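Collagen alpha-1(XV) chain (Homo sapiens, PDB 3N3F) supplies, through its trimerization domain, the unit that associates three collagen XV chains, probably nucleating the folding of their triple helix. Local coordinates at residues F33-R38 and K42-G47; L2-S7 and H17-G22. All coordinates share one frame; numbering follows the deposited sequence.

Interaction 1 of 2, residues F33-R38 and K42-G47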
ATOM      1  N   PHE A  33      -3.858  -2.895  -7.565  1.00 17.00           N
ATOM      2  CA  PHE A  33      -3.918  -1.706  -6.736  1.00 17.43           C
ATOM      3  C   PHE A  33      -3.191  -0.535  -7.365  1.00 15.39           C
ATOM      4  O   PHE A  33      -2.134  -0.695  -7.975  1.00 15.68           O
ATOM      5  CB  PHE A  33      -3.320  -2.000  -5.359  1.00 23.92           C
ATOM      6  CG  PHE A  33      -4.338  -2.072  -4.255  1.00 25.47           C
ATOM      7  CD1 PHE A  33      -4.789  -0.912  -3.630  1.00 26.14           C
ATOM      8  CD2 PHE A  33      -4.839  -3.298  -3.831  1.00 27.84           C
ATOM      9  CE1 PHE A  33      -5.725  -0.972  -2.595  1.00 26.79           C
ATOM     10  CE2 PHE A  33      -5.776  -3.371  -2.798  1.00 26.69           C
ATOM     11  CZ  PHE A  33      -6.218  -2.207  -2.179  1.00 26.71           C
ATOM     12  N   PHE A  34      -3.782   0.641  -7.213  1.00 14.44           N
ATOM     13  CA  PHE A  34      -3.218   1.884  -7.720  1.00 15.20           C
ATOM     14  C   PHE A  34      -3.259   2.876  -6.573  1.00 13.96           C
ATOM     15  O   PHE A  34      -3.913   2.634  -5.562  1.00 12.99           O
ATOM     16  CB  PHE A  34      -4.055   2.431  -8.878  1.00 17.09           C
ATOM     17  CG  PHE A  34      -3.801   1.746 -10.182  1.00 19.37           C
ATOM     18  CD1 PHE A  34      -2.880   2.266 -11.086  1.00 18.71           C
ATOM     19  CD2 PHE A  34      -4.470   0.570 -10.507  1.00 18.40           C
ATOM     20  CE1 PHE A  34      -2.631   1.625 -12.294  1.00 20.01           C
ATOM     21  CE2 PHE A  34      -4.227  -0.078 -11.712  1.00 18.58           C
ATOM     22  CZ  PHE A  34      -3.307   0.450 -12.607  1.00 21.02           C
ATOM     23  N   ILE A  35      -2.536   3.975  -6.717  1.00 12.28           N
ATOM     24  CA  ILE A  35      -2.540   5.006  -5.696  1.00 13.03           C
ATOM     25  C   ILE A  35      -2.835   6.312  -6.408  1.00 12.01           C
ATOM     26  O   ILE A  35      -2.252   6.603  -7.448  1.00 11.86           O
ATOM     27  CB  ILE A  35      -1.178   5.127  -4.990  1.00 29.27           C
ATOM     28  CG1 ILE A  35      -0.076   5.326  -6.028  1.00 30.83           C
ATOM     29  CG2 ILE A  35      -0.914   3.890  -4.159  1.00 28.99           C
ATOM     30  CD1 ILE A  35       1.201   5.863  -5.455  1.00 38.10           C
ATOM     31  N   ARG A  36      -3.759   7.081  -5.854  1.00 12.33           N
ATOM     32  CA  ARG A  36      -4.132   8.365  -6.418  1.00 14.93           C
ATOM     33  C   ARG A  36      -3.063   9.364  -5.967  1.00 16.27           C
ATOM     34  O   ARG A  36      -2.844   9.544  -4.770  1.00 14.51           O
ATOM     35  CB  ARG A  36      -5.499   8.782  -5.872  1.00 20.33           C
ATOM     36  CG  ARG A  36      -6.464   9.338  -6.896  1.00 27.26           C
ATOM     37  CD  ARG A  36      -5.846  10.463  -7.664  1.00 27.26           C
ATOM     38  NE  ARG A  36      -6.834  11.389  -8.201  1.00 26.62           N
ATOM     39  CZ  ARG A  36      -6.505  12.513  -8.823  1.00 27.56           C
ATOM     40  NH1 ARG A  36      -5.226  12.820  -8.976  1.00 26.05           N
ATOM     41  NH2 ARG A  36      -7.443  13.335  -9.272  1.00 28.67           N
ATOM     42  N   VAL A  37      -2.381   9.992  -6.915  1.00 17.19           N
ATOM     43  CA  VAL A  37      -1.355  10.969  -6.564  1.00 20.57           C
ATOM     44  C   VAL A  37      -1.602  12.287  -7.279  1.00 22.82           C
ATOM     45  O   VAL A  37      -2.619  12.468  -7.942  1.00 23.51           O
ATOM     46  CB  VAL A  37       0.063  10.475  -6.925  1.00 17.89           C
ATOM     47  CG1 VAL A  37       0.352   9.169  -6.210  1.00 20.08           C
ATOM     48  CG2 VAL A  37       0.196  10.310  -8.426  1.00 19.81           C
ATOM     49  N   ARG A  38      -0.665  13.211  -7.137  1.00 27.41           N
ATOM     50  CA  ARG A  38      -0.792  14.508  -7.779  1.00 30.42           C
ATOM     51  C   ARG A  38      -0.765  14.358  -9.300  1.00 28.81           C
ATOM     52  O   ARG A  38       0.201  13.844  -9.869  1.00 29.43           O
ATOM     53  CB  ARG A  38       0.346  15.422  -7.323  1.00 38.28           C
ATOM     54  CG  ARG A  38       0.331  16.814  -7.924  1.00 44.49           C
ATOM     55  CD  ARG A  38       1.533  17.597  -7.423  1.00 49.51           C
ATOM     56  NE  ARG A  38       2.781  16.896  -7.714  1.00 53.88           N
ATOM     57  CZ  ARG A  38       3.956  17.194  -7.167  1.00 56.70           C
ATOM     58  NH1 ARG A  38       4.054  18.185  -6.291  1.00 58.49           N
ATOM     59  NH2 ARG A  38       5.036  16.497  -7.497  1.00 58.88           N
ATOM     60  N   LYS A  42      -0.562   5.998  -9.845  1.00 14.34           N
ATOM     61  CA  LYS A  42       0.649   5.202  -9.996  1.00 13.96           C
ATOM     62  C   LYS A  42       0.259   3.789  -9.594  1.00 16.24           C
ATOM     63  O   LYS A  42      -0.412   3.590  -8.583  1.00 14.79           O
ATOM     64  CB  LYS A  42       1.770   5.719  -9.095  1.00 15.16           C
ATOM     65  CG  LYS A  42       2.474   6.961  -9.623  1.00 15.04           C
ATOM     66  CD  LYS A  42       3.650   7.340  -8.731  1.00 13.10           C
ATOM     67  CE  LYS A  42       4.469   8.458  -9.339  1.00 15.08           C
ATOM     68  NZ  LYS A  42       5.634   8.821  -8.482  1.00 15.53           N
ATOM     69  N   LYS A  43       0.666   2.811 -10.392  1.00 16.95           N
ATOM     70  CA  LYS A  43       0.332   1.422 -10.117  1.00 18.82           C
ATOM     71  C   LYS A  43       1.241   0.819  -9.060  1.00 18.90           C
ATOM     72  O   LYS A  43       2.459   0.980  -9.113  1.00 19.16           O
ATOM     73  CB  LYS A  43       0.424   0.592 -11.402  1.00 22.02           C
ATOM     74  CG  LYS A  43      -0.057  -0.837 -11.246  1.00 25.42           C
ATOM     75  CD  LYS A  43      -0.148  -1.551 -12.584  1.00 27.06           C
ATOM     76  CE  LYS A  43      -0.848  -2.892 -12.431  1.00 28.65           C
ATOM     77  NZ  LYS A  43      -1.084  -3.555 -13.737  1.00 30.33           N
ATOM     78  N   LEU A  44       0.642   0.135  -8.093  1.00 15.63           N
ATOM     79  CA  LEU A  44       1.407  -0.508  -7.041  1.00 16.90           C
ATOM     80  C   LEU A  44       1.889  -1.857  -7.578  1.00 17.28           C
ATOM     81  O   LEU A  44       1.115  -2.593  -8.186  1.00 17.10           O
ATOM     82  CB  LEU A  44       0.525  -0.729  -5.811  1.00 28.68           C
ATOM     83  CG  LEU A  44       1.131  -0.293  -4.475  1.00 29.45           C
ATOM     84  CD1 LEU A  44       0.909   1.187  -4.296  1.00 31.79           C
ATOM     85  CD2 LEU A  44       0.463  -1.026  -3.345  1.00 27.21           C
ATOM     86  N   GLN A  45       3.167  -2.162  -7.372  1.00 17.25           N
ATOM     87  CA  GLN A  45       3.764  -3.424  -7.815  1.00 19.20           C
ATOM     88  C   GLN A  45       3.349  -4.576  -6.903  1.00 18.71           C
ATOM     89  O   GLN A  45       3.767  -4.645  -5.742  1.00 21.53           O
ATOM     90  CB  GLN A  45       5.288  -3.311  -7.809  1.00 35.74           C
ATOM     91  CG  GLN A  45       5.836  -2.207  -8.688  1.00 41.92           C
ATOM     92  CD  GLN A  45       5.873  -2.585 -10.157  1.00 46.94           C
ATOM     93  OE1 GLN A  45       4.846  -2.909 -10.758  1.00 49.69           O
ATOM     94  NE2 GLN A  45       7.064  -2.546 -10.744  1.00 48.02           N
ATOM     95  N   LEU A  46       2.536  -5.484  -7.432  1.00 17.33           N
ATOM     96  CA  LEU A  46       2.065  -6.628  -6.657  1.00 16.76           C
ATOM     97  C   LEU A  46       2.573  -7.937  -7.242  1.00 17.72           C
ATOM     98  O   LEU A  46       2.827  -8.037  -8.442  1.00 15.64           O
ATOM     99  CB  LEU A  46       0.539  -6.652  -6.625  1.00 15.45           C
ATOM    100  CG  LEU A  46      -0.155  -5.460  -5.970  1.00 17.13           C
ATOM    101  CD1 LEU A  46      -1.662  -5.608  -6.104  1.00 19.69           C
ATOM    102  CD2 LEU A  46       0.250  -5.380  -4.521  1.00 18.97           C
ATOM    103  N   GLY A  47       2.712  -8.938  -6.384  1.00 24.48           N
ATOM    104  CA  GLY A  47       3.184 -10.230  -6.835  1.00 26.26           C
ATOM    105  C   GLY A  47       2.076 -11.094  -7.403  1.00 26.75           C
ATOM    106  O   GLY A  47       0.927 -10.664  -7.519  1.00 26.41           O
TER
HETATM  107  O   HOH W   1      -1.387  -3.728  -8.840  1.00 15.10           O
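K42 and I35 face each other as a hydrogen-bonded antiparallel pair: K42 N donates to I35 O (3.0 Å) and I35 N returns a bond to K42 O (2.9 Å). Their side chains share one face of the sheet. CG1 of I35, wedged between the backbone N and the carbonyl carbon (chi1 54°), is brought slantwise against CB of K42 at 3.6 Å. The extended K42 chain carries NZ to a hydrogen bond with OG1 of T31 of the second subunit. Two residues back, F33 O accepts L44 N at 2.9 Å, and a water joins F33 N to L44 O. CB of F33 lies against CB of L44 and, at 4.0 Å, CD1 of L46. On the other face, K43 lays its CG over the F34 ring, 4.0 Å from the centroid, a CH-pi contact offset toward the rim; its NZ continues to a salt bridge with E32. With an alanine in place of F34, the K43 methylenes would probably lose their aromatic support and a gap would open toward helix 9-13. Strand 32-37 lies between strands 40-43 and 23-27, F34 reaching M9 and M12 of the helix, while F33 and L44 meet the neighbouring subunits.

Interaction 2 of 2, residues L2-S7 and H17-G22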
ATOM      1  N   LEU A   2      -7.960   6.702   2.676  1.00 36.91           N
ATOM      2  CA  LEU A   2      -7.682   5.306   2.982  1.00 30.82           C
ATOM      3  C   LEU A   2      -7.674   4.406   1.742  1.00 26.65           C
ATOM      4  O   LEU A   2      -6.687   4.356   1.004  1.00 21.28           O
ATOM      5  CB  LEU A   2      -8.704   4.789   4.002  1.00 42.56           C
ATOM      6  CG  LEU A   2      -9.970   5.630   4.209  1.00 43.69           C
ATOM      7  CD1 LEU A   2     -10.734   5.768   2.901  1.00 45.21           C
ATOM      8  CD2 LEU A   2     -10.842   4.980   5.275  1.00 45.38           C
ATOM      9  N   VAL A   3      -8.771   3.690   1.522  1.00 23.08           N
ATOM     10  CA  VAL A   3      -8.867   2.794   0.379  1.00 20.41           C
ATOM     11  C   VAL A   3     -10.272   2.736  -0.201  1.00 18.59           C
ATOM     12  O   VAL A   3     -11.265   2.684   0.526  1.00 15.03           O
ATOM     13  CB  VAL A   3      -8.414   1.359   0.759  1.00 29.15           C
ATOM     14  CG1 VAL A   3      -9.097   0.921   2.037  1.00 32.44           C
ATOM     15  CG2 VAL A   3      -8.736   0.385  -0.369  1.00 28.44           C
ATOM     16  N   THR A   4     -10.345   2.764  -1.525  1.00 18.11           N
ATOM     17  CA  THR A   4     -11.618   2.687  -2.226  1.00 17.37           C
ATOM     18  C   THR A   4     -11.418   1.727  -3.389  1.00 16.77           C
ATOM     19  O   THR A   4     -10.342   1.145  -3.527  1.00 14.84           O
ATOM     20  CB  THR A   4     -12.065   4.071  -2.744  1.00 20.44           C
ATOM     21  OG1 THR A   4     -13.349   3.948  -3.369  1.00 21.09           O
ATOM     22  CG2 THR A   4     -11.061   4.629  -3.746  1.00 21.11           C
ATOM     23  N   ALA A   5     -12.437   1.561  -4.229  1.00 17.39           N
ATOM     24  CA  ALA A   5     -12.323   0.635  -5.348  1.00 16.19           C
ATOM     25  C   ALA A   5     -13.174   0.981  -6.564  1.00 17.51           C
ATOM     26  O   ALA A   5     -14.096   1.789  -6.492  1.00 16.43           O
ATOM     27  CB  ALA A   5     -12.664  -0.774  -4.874  1.00 20.60           C
ATOM     28  N   PHE A   6     -12.840   0.349  -7.684  1.00 16.22           N
ATOM     29  CA  PHE A   6     -13.561   0.526  -8.937  1.00 16.23           C
ATOM     30  C   PHE A   6     -13.638  -0.857  -9.569  1.00 17.06           C
ATOM     31  O   PHE A   6     -12.850  -1.737  -9.229  1.00 15.90           O
ATOM     32  CB  PHE A   6     -12.806   1.481  -9.868  1.00 14.03           C
ATOM     33  CG  PHE A   6     -12.758   2.901  -9.374  1.00 15.39           C
ATOM     34  CD1 PHE A   6     -13.838   3.758  -9.564  1.00 16.08           C
ATOM     35  CD2 PHE A   6     -11.637   3.376  -8.696  1.00 15.57           C
ATOM     36  CE1 PHE A   6     -13.802   5.069  -9.084  1.00 16.35           C
ATOM     37  CE2 PHE A   6     -11.591   4.682  -8.213  1.00 16.25           C
ATOM     38  CZ  PHE A   6     -12.677   5.531  -8.408  1.00 15.90           C
ATOM     39  N   SER A   7     -14.583  -1.057 -10.479  1.00 17.59           N
ATOM     40  CA  SER A   7     -14.707  -2.349 -11.134  1.00 20.13           C
ATOM     41  C   SER A   7     -13.426  -2.640 -11.899  1.00 19.73           C
ATOM     42  O   SER A   7     -12.851  -3.723 -11.784  1.00 19.68           O
ATOM     43  CB  SER A   7     -15.895  -2.355 -12.101  1.00 37.77           C
ATOM     44  OG  SER A   7     -17.129  -2.279 -11.408  1.00 43.48           O
ATOM     45  N   HIS A  17     -11.609  12.734  -9.912  1.00 22.61           N
ATOM     46  CA  HIS A  17     -12.018  13.735  -8.934  1.00 24.06           C
ATOM     47  C   HIS A  17     -12.816  13.185  -7.759  1.00 23.87           C
ATOM     48  O   HIS A  17     -13.183  13.928  -6.848  1.00 23.64           O
ATOM     49  CB  HIS A  17     -12.798  14.849  -9.627  1.00 40.95           C
ATOM     50  CG  HIS A  17     -12.005  15.559 -10.679  1.00 44.42           C
ATOM     51  ND1 HIS A  17     -10.757  16.092 -10.433  1.00 47.07           N
ATOM     52  CD2 HIS A  17     -12.269  15.806 -11.983  1.00 47.08           C
ATOM     53  CE1 HIS A  17     -10.287  16.636 -11.542  1.00 49.66           C
ATOM     54  NE2 HIS A  17     -11.185  16.475 -12.498  1.00 50.82           N
ATOM     55  N   LEU A  18     -13.082  11.883  -7.776  1.00 22.26           N
ATOM     56  CA  LEU A  18     -13.811  11.256  -6.681  1.00 22.01           C
ATOM     57  C   LEU A  18     -12.821  10.648  -5.694  1.00 20.69           C
ATOM     58  O   LEU A  18     -13.208  10.173  -4.630  1.00 21.63           O
ATOM     59  CB  LEU A  18     -14.751  10.163  -7.201  1.00 21.78           C
ATOM     60  CG  LEU A  18     -15.932  10.603  -8.070  1.00 21.78           C
ATOM     61  CD1 LEU A  18     -16.794   9.395  -8.411  1.00 22.82           C
ATOM     62  CD2 LEU A  18     -16.751  11.644  -7.329  1.00 22.66           C
ATOM     63  N   VAL A  19     -11.541  10.669  -6.049  1.00 20.19           N
ATOM     64  CA  VAL A  19     -10.512  10.105  -5.184  1.00 17.42           C
ATOM     65  C   VAL A  19      -9.484  11.154  -4.788  1.00 19.08           C
ATOM     66  O   VAL A  19      -8.880  11.793  -5.647  1.00 17.27           O
ATOM     67  CB  VAL A  19      -9.771   8.942  -5.875  1.00 19.33           C
ATOM     68  CG1 VAL A  19      -8.857   8.245  -4.875  1.00 17.43           C
ATOM     69  CG2 VAL A  19     -10.772   7.959  -6.472  1.00 18.22           C
ATOM     70  N   ILE A  20      -9.282  11.317  -3.484  1.00 18.02           N
ATOM     71  CA  ILE A  20      -8.321  12.291  -2.982  1.00 19.65           C
ATOM     72  C   ILE A  20      -6.899  11.761  -3.114  1.00 20.29           C
ATOM     73  O   ILE A  20      -6.645  10.573  -2.927  1.00 19.34           O
ATOM     74  CB  ILE A  20      -8.571  12.627  -1.489  1.00 32.60           C
ATOM     75  CG1 ILE A  20      -9.981  13.195  -1.302  1.00 33.00           C
ATOM     76  CG2 ILE A  20      -7.535  13.640  -1.001  1.00 32.67           C
ATOM     77  CD1 ILE A  20     -10.198  14.531  -1.974  1.00 36.62           C
ATOM     78  N   GLU A  21      -5.980  12.655  -3.452  1.00 22.01           N
ATOM     79  CA  GLU A  21      -4.577  12.300  -3.588  1.00 23.81           C
ATOM     80  C   GLU A  21      -4.128  11.552  -2.331  1.00 24.30           C
ATOM     81  O   GLU A  21      -4.560  11.873  -1.225  1.00 22.91           O
ATOM     82  CB  GLU A  21      -3.761  13.583  -3.785  1.00 32.90           C
ATOM     83  CG  GLU A  21      -2.288  13.501  -3.434  1.00 34.35           C
ATOM     84  CD  GLU A  21      -1.549  14.788  -3.773  1.00 35.28           C
ATOM     85  OE1 GLU A  21      -2.107  15.880  -3.534  1.00 35.47           O
ATOM     86  OE2 GLU A  21      -0.410  14.710  -4.272  1.00 35.46           O
ATOM     87  N   GLY A  22      -3.281  10.544  -2.505  1.00 32.99           N
ATOM     88  CA  GLY A  22      -2.800   9.778  -1.367  1.00 31.65           C
ATOM     89  C   GLY A  22      -3.721   8.654  -0.925  1.00 31.08           C
ATOM     90  O   GLY A  22      -3.553   8.111   0.166  1.00 32.43           O
TER
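F6 and V19 point at one another, and the methyl CG2 of V19 ends at the rim of the phenyl ring rather than over it. It lies near the ring plane, 3.6 Å from CZ and 3.8 Å from CE2 of F6. The valine sets this methyl anti to its own carbonyl carbon, while the F6 ring is likewise carried beside its backbone N (chi1 -67°), so that the two groups converge between the strand and the loop. This is the tight part of the contact, and both residues are buried: I25 touches each of them, M12 and D11 of helix 9-13 pack on F6, and R36 adjoins V19. Toward T4 the fit slackens. Its CG2 is 4.3 Å from V19 CG2, and the CA atoms of T4 and V19 are 8.1 Å apart. No hydrogen bond links the segments, and just 141 Å² is buried between them. On either side of V19 in sequence, L18 and I20 are exposed. The arrangement belongs to a beta-alpha-beta crossover: strands 3-6 and 23-27 lie parallel and adjacent, helix 9-13 falls between them in sequence, and F6 and V19, with I25 and M12, form a small apolar core of the collagen trimerization domain.

How the interactions relate
Interaction 2 is complete in the N-terminal part of the chain before interaction 1 begins, and their centres are 11 Å apart. Both belong to one sheet, in the order 3-6, 23-27, 32-37, 40-43: interaction 2 starts from one outermost strand and interaction 1 pairs the other with its neighbour. They meet directly at R36, whose O lies 2.5 Å from G22 N, a probable hydrogen bond of doubtful, unusually short length, and whose NE comes within 3.3 Å of V19 O. Further along, R38 CB packs 3.2 Å from E21 OE2. E21 OE2 also hydrogen-bonds OH of Y26 of the second subunit, and R38 NH2 bonds O of D29 of the second subunit, consistent with a trimerization domain.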